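Local atomic coordinates of berberine bridge enzyme-like 28 (Arabidopsis thaliana, PDB entry 5D79), a protein that binds FAD as an oxidoreductase of the berberine bridge enzyme-like family and is involved in the plant's adaptation to salt stress. Residues H103-S108 against Y118-K123. Numbering follows the deposited sequence.
With FAD (flavin-adenine dinucleotide), chain E.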
loop_
_atom_site.group_PDB
_atom_site.type_symbol
_atom_site.label_atom_id
_atom_site.label_comp_id
_atom_site.label_asym_id
_atom_site.label_seq_id
_atom_site.Cartn_x
_atom_site.Cartn_y
_atom_site.Cartn_z
ATOM N N HIS A 103 -19.469 -13.772 -8.190
ATOM C CA HIS A 103 -18.693 -12.626 -7.759
ATOM C C HIS A 103 -17.263 -13.072 -7.470
ATOM O O HIS A 103 -17.067 -14.152 -6.928
ATOM C CB HIS A 103 -19.357 -12.026 -6.524
ATOM C CG HIS A 103 -18.651 -10.839 -5.967
ATOM N ND1 HIS A 103 -18.211 -9.799 -6.754
ATOM C CD2 HIS A 103 -18.323 -10.516 -4.694
ATOM C CE1 HIS A 103 -17.628 -8.892 -5.991
ATOM N NE2 HIS A 103 -17.684 -9.302 -4.736
ATOM N N VAL A 104 -16.263 -12.276 -7.842
ATOM C CA VAL A 104 -14.879 -12.647 -7.538
ATOM C C VAL A 104 -14.123 -11.563 -6.795
ATOM O O VAL A 104 -14.531 -10.406 -6.781
ATOM C CB VAL A 104 -14.069 -12.984 -8.806
ATOM C CG1 VAL A 104 -14.792 -14.029 -9.637
ATOM C CG2 VAL A 104 -13.801 -11.732 -9.619
ATOM N N ARG A 105 -13.017 -11.960 -6.172
ATOM C CA ARG A 105 -12.060 -11.028 -5.595
ATOM C C ARG A 105 -10.672 -11.412 -6.069
ATOM O O ARG A 105 -10.376 -12.587 -6.187
ATOM C CB ARG A 105 -12.127 -11.040 -4.071
ATOM C CG ARG A 105 -13.411 -10.468 -3.504
ATOM C CD ARG A 105 -13.572 -8.997 -3.847
ATOM N NE ARG A 105 -14.910 -8.522 -3.512
ATOM C CZ ARG A 105 -15.234 -7.912 -2.377
ATOM N NH1 ARG A 105 -14.306 -7.679 -1.457
ATOM N NH2 ARG A 105 -16.483 -7.519 -2.169
ATOM N N THR A 106 -9.825 -10.425 -6.346
ATOM C CA THR A 106 -8.483 -10.698 -6.856
ATOM C C THR A 106 -7.399 -10.463 -5.805
ATOM O O THR A 106 -7.280 -9.367 -5.256
ATOM C CB THR A 106 -8.166 -9.830 -8.073
ATOM O OG1 THR A 106 -9.032 -10.191 -9.145
ATOM C CG2 THR A 106 -6.722 -10.034 -8.511
ATOM N N ARG A 107 -6.597 -11.489 -5.535
ATOM C CA ARG A 107 -5.527 -11.353 -4.558
ATOM C C ARG A 107 -4.150 -11.465 -5.199
ATOM O O ARG A 107 -3.896 -12.385 -5.971
ATOM C CB ARG A 107 -5.668 -12.403 -3.454
ATOM C CG ARG A 107 -4.635 -12.243 -2.355
ATOM C CD ARG A 107 -5.006 -12.982 -1.094
ATOM N NE ARG A 107 -4.879 -14.422 -1.249
ATOM C CZ ARG A 107 -5.210 -15.303 -0.315
ATOM N NH1 ARG A 107 -5.701 -14.882 0.843
ATOM N NH2 ARG A 107 -5.046 -16.602 -0.545
ATOM N N SER A 108 -3.266 -10.518 -4.879
ATOM C CA SER A 108 -1.853 -10.634 -5.245
ATOM C C SER A 108 -1.050 -11.210 -4.083
ATOM O O SER A 108 -0.703 -12.378 -4.096
ATOM C CB SER A 108 -1.273 -9.284 -5.669
ATOM O OG SER A 108 -1.900 -8.817 -6.848
ATOM N N TYR A 118 -9.626 -11.204 -0.294
ATOM C CA TYR A 118 -10.014 -12.583 -0.022
ATOM C C TYR A 118 -11.268 -12.633 0.840
ATOM O O TYR A 118 -11.662 -13.696 1.296
ATOM C CB TYR A 118 -8.869 -13.353 0.651
ATOM C CG TYR A 118 -8.336 -12.679 1.889
ATOM C CD1 TYR A 118 -7.355 -11.703 1.797
ATOM C CD2 TYR A 118 -8.817 -13.013 3.150
ATOM C CE1 TYR A 118 -6.866 -11.072 2.925
ATOM C CE2 TYR A 118 -8.339 -12.384 4.289
ATOM C CZ TYR A 118 -7.358 -11.416 4.169
ATOM O OH TYR A 118 -6.866 -10.781 5.289
ATOM N N ILE A 119 -11.895 -11.481 1.058
ATOM C CA ILE A 119 -13.198 -11.418 1.720
ATOM C C ILE A 119 -14.195 -10.581 0.935
ATOM O O ILE A 119 -13.904 -9.446 0.571
ATOM C CB ILE A 119 -13.128 -10.795 3.127
ATOM C CG1 ILE A 119 -12.019 -11.420 3.970
ATOM C CG2 ILE A 119 -14.493 -10.897 3.825
ATOM C CD1 ILE A 119 -11.853 -10.737 5.308
ATOM N N ALA A 120 -15.369 -11.149 0.692
ATOM C CA ALA A 120 -16.522 -10.387 0.231
ATOM C C ALA A 120 -17.624 -10.545 1.265
ATOM O O ALA A 120 -17.816 -11.637 1.812
ATOM C CB ALA A 120 -16.990 -10.863 -1.142
ATOM N N TYR A 121 -18.344 -9.468 1.551
ATOM C CA TYR A 121 -19.389 -9.537 2.566
ATOM C C TYR A 121 -20.794 -9.643 1.968
ATOM O O TYR A 121 -21.090 -9.029 0.950
ATOM C CB TYR A 121 -19.291 -8.327 3.496
ATOM C CG TYR A 121 -18.053 -8.341 4.368
ATOM C CD1 TYR A 121 -17.968 -9.180 5.468
ATOM C CD2 TYR A 121 -16.967 -7.518 4.090
ATOM C CE1 TYR A 121 -16.845 -9.201 6.267
ATOM C CE2 TYR A 121 -15.836 -7.530 4.884
ATOM C CZ TYR A 121 -15.782 -8.374 5.976
ATOM O OH TYR A 121 -14.662 -8.406 6.782
ATOM N N ASN A 122 -21.636 -10.461 2.600
ATOM C CA ASN A 122 -23.064 -10.580 2.272
ATOM C C ASN A 122 -23.406 -11.142 0.886
ATOM O O ASN A 122 -24.564 -11.085 0.464
ATOM C CB ASN A 122 -23.754 -9.219 2.437
ATOM C CG ASN A 122 -24.245 -8.981 3.855
ATOM O OD1 ASN A 122 -23.553 -8.372 4.675
ATOM N ND2 ASN A 122 -25.446 -9.467 4.151
ATOM N N LYS A 123 -22.414 -11.688 0.185
ATOM C CA LYS A 123 -22.659 -12.390 -1.077
ATOM C C LYS A 123 -21.507 -13.343 -1.403
ATOM O O LYS A 123 -20.341 -12.962 -1.347
ATOM C CB LYS A 123 -22.883 -11.397 -2.230
ATOM C CG LYS A 123 -21.773 -10.359 -2.455
ATOM C CD LYS A 123 -22.167 -9.384 -3.564
ATOM C CE LYS A 123 -21.053 -8.404 -3.916
ATOM N NZ LYS A 123 -21.399 -7.540 -5.099
HETATM P PA FAD E . -3.955 -7.520 -1.883
HETATM O O1A FAD E . -4.828 -7.793 -0.684
HETATM O O2A FAD E . -3.593 -8.774 -2.644
HETATM O O5B FAD E . -4.672 -6.427 -2.834
HETATM C C5B FAD E . -5.248 -5.246 -2.295
HETATM C C4B FAD E . -6.328 -4.645 -3.205
HETATM O O4B FAD E . -5.839 -4.584 -4.533
HETATM C C3B FAD E . -7.583 -5.506 -3.219
HETATM O O3B FAD E . -8.746 -4.710 -3.312
HETATM C C2B FAD E . -7.398 -6.356 -4.462
HETATM O O2B FAD E . -8.630 -6.770 -5.026
HETATM C C1B FAD E . -6.578 -5.451 -5.376
HETATM N N9A FAD E . -5.676 -6.169 -6.303
HETATM C C8A FAD E . -4.567 -6.932 -6.013
HETATM N N7A FAD E . -4.037 -7.380 -7.180
HETATM C C5A FAD E . -4.786 -6.916 -8.209
HETATM C C6A FAD E . -4.709 -7.060 -9.594
HETATM N N6A FAD E . -3.623 -7.567 -10.167
HETATM N N1A FAD E . -5.648 -6.446 -10.399
HETATM C C2A FAD E . -6.650 -5.687 -9.837
HETATM N N3A FAD E . -6.723 -5.551 -8.464
HETATM C C4A FAD E . -5.812 -6.151 -7.664
HETATM N N1 FAD E . 1.589 0.887 1.303
HETATM C C2 FAD E . 2.399 1.976 1.025
HETATM O O2 FAD E . 2.289 2.581 -0.047
HETATM N N3 FAD E . 3.353 2.370 1.956
HETATM C C4 FAD E . 3.505 1.698 3.158
HETATM O O4 FAD E . 4.435 2.004 3.906
HETATM C C4X FAD E . 2.702 0.588 3.424
HETATM N N5 FAD E . 2.912 -0.192 4.550
HETATM C C5X FAD E . 2.320 -1.444 4.634
HETATM C C6 FAD E . 2.695 -2.357 5.617
HETATM C C7 FAD E . 2.084 -3.611 5.693
HETATM C C7M FAD E . 2.488 -4.581 6.762
HETATM C C8 FAD E . 1.121 -3.978 4.750
HETATM C C8M FAD E . 0.431 -5.308 4.823
HETATM C C9 FAD E . 0.745 -3.066 3.770
HETATM C C9A FAD E . 1.302 -1.784 3.739
HETATM N N10 FAD E . 0.906 -0.858 2.787
HETATM C C10 FAD E . 1.765 0.175 2.468
HETATM C "C1'" FAD E . -0.394 -1.023 2.061
HETATM C "C2'" FAD E . -0.275 -1.818 0.774
HETATM O "O2'" FAD E . 0.490 -1.082 -0.155
HETATM C "C3'" FAD E . -1.687 -2.071 0.258
HETATM O "O3'" FAD E . -2.351 -2.913 1.176
HETATM C "C4'" FAD E . -1.690 -2.773 -1.077
HETATM O "O4'" FAD E . -2.900 -2.522 -1.743
HETATM C "C5'" FAD E . -1.620 -4.268 -0.857
HETATM O "O5'" FAD E . -1.279 -4.889 -2.075
HETATM P P FAD E . -1.239 -6.491 -2.100
HETATM O O1P FAD E . -1.150 -6.979 -3.522
HETATM O O2P FAD E . -0.094 -7.016 -1.271
HETATM O O3P FAD E . -2.626 -6.795 -1.333
#
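His103 sets CG anti to its backbone N (chi1 180°), while Lys123 holds CG in the crowded position between N and carbonyl carbon (chi1 55°) and is extended beyond. The side chains cross at about a right angle, with Lys123 CE over one face of the imidazole, 3.7 Å from the ring centroid, in a CH-pi contact. At the ring's edge, Arg105 NH2 gives a weak hydrogen bond to His103 NE2 (3.3 Å). Arg105, bent at chi2 (-63°), lays one guanidinium face under Ala120 CB, 3.5 Å from NH2; that nitrogen also forms a salt bridge with Glu523, and NH1 bonds to Leu116 O. An alanine in place of His103 would probably loosen the Lys123 chain by removing its flat support, though Leu116 and Glu523 would still hold Arg105. Strand 103-107 is outermost in the four-stranded mixed sheet of the FAD-binding PCMH-type region, parallel to neighbouring 125-129; 118-123 lies in the loop joining them. Arg107 NH1 meets Tyr118 CB at 3.5 Å and hydrogen-bonds to Leu61 O, while Arg107 NH2 forms a salt bridge with Asp129. At the strand's end FAD O2B donates to Thr106 O, Ser108 N to FAD O2A (2.9 Å), and Ser108 OG to adenine N7A (2.6 Å).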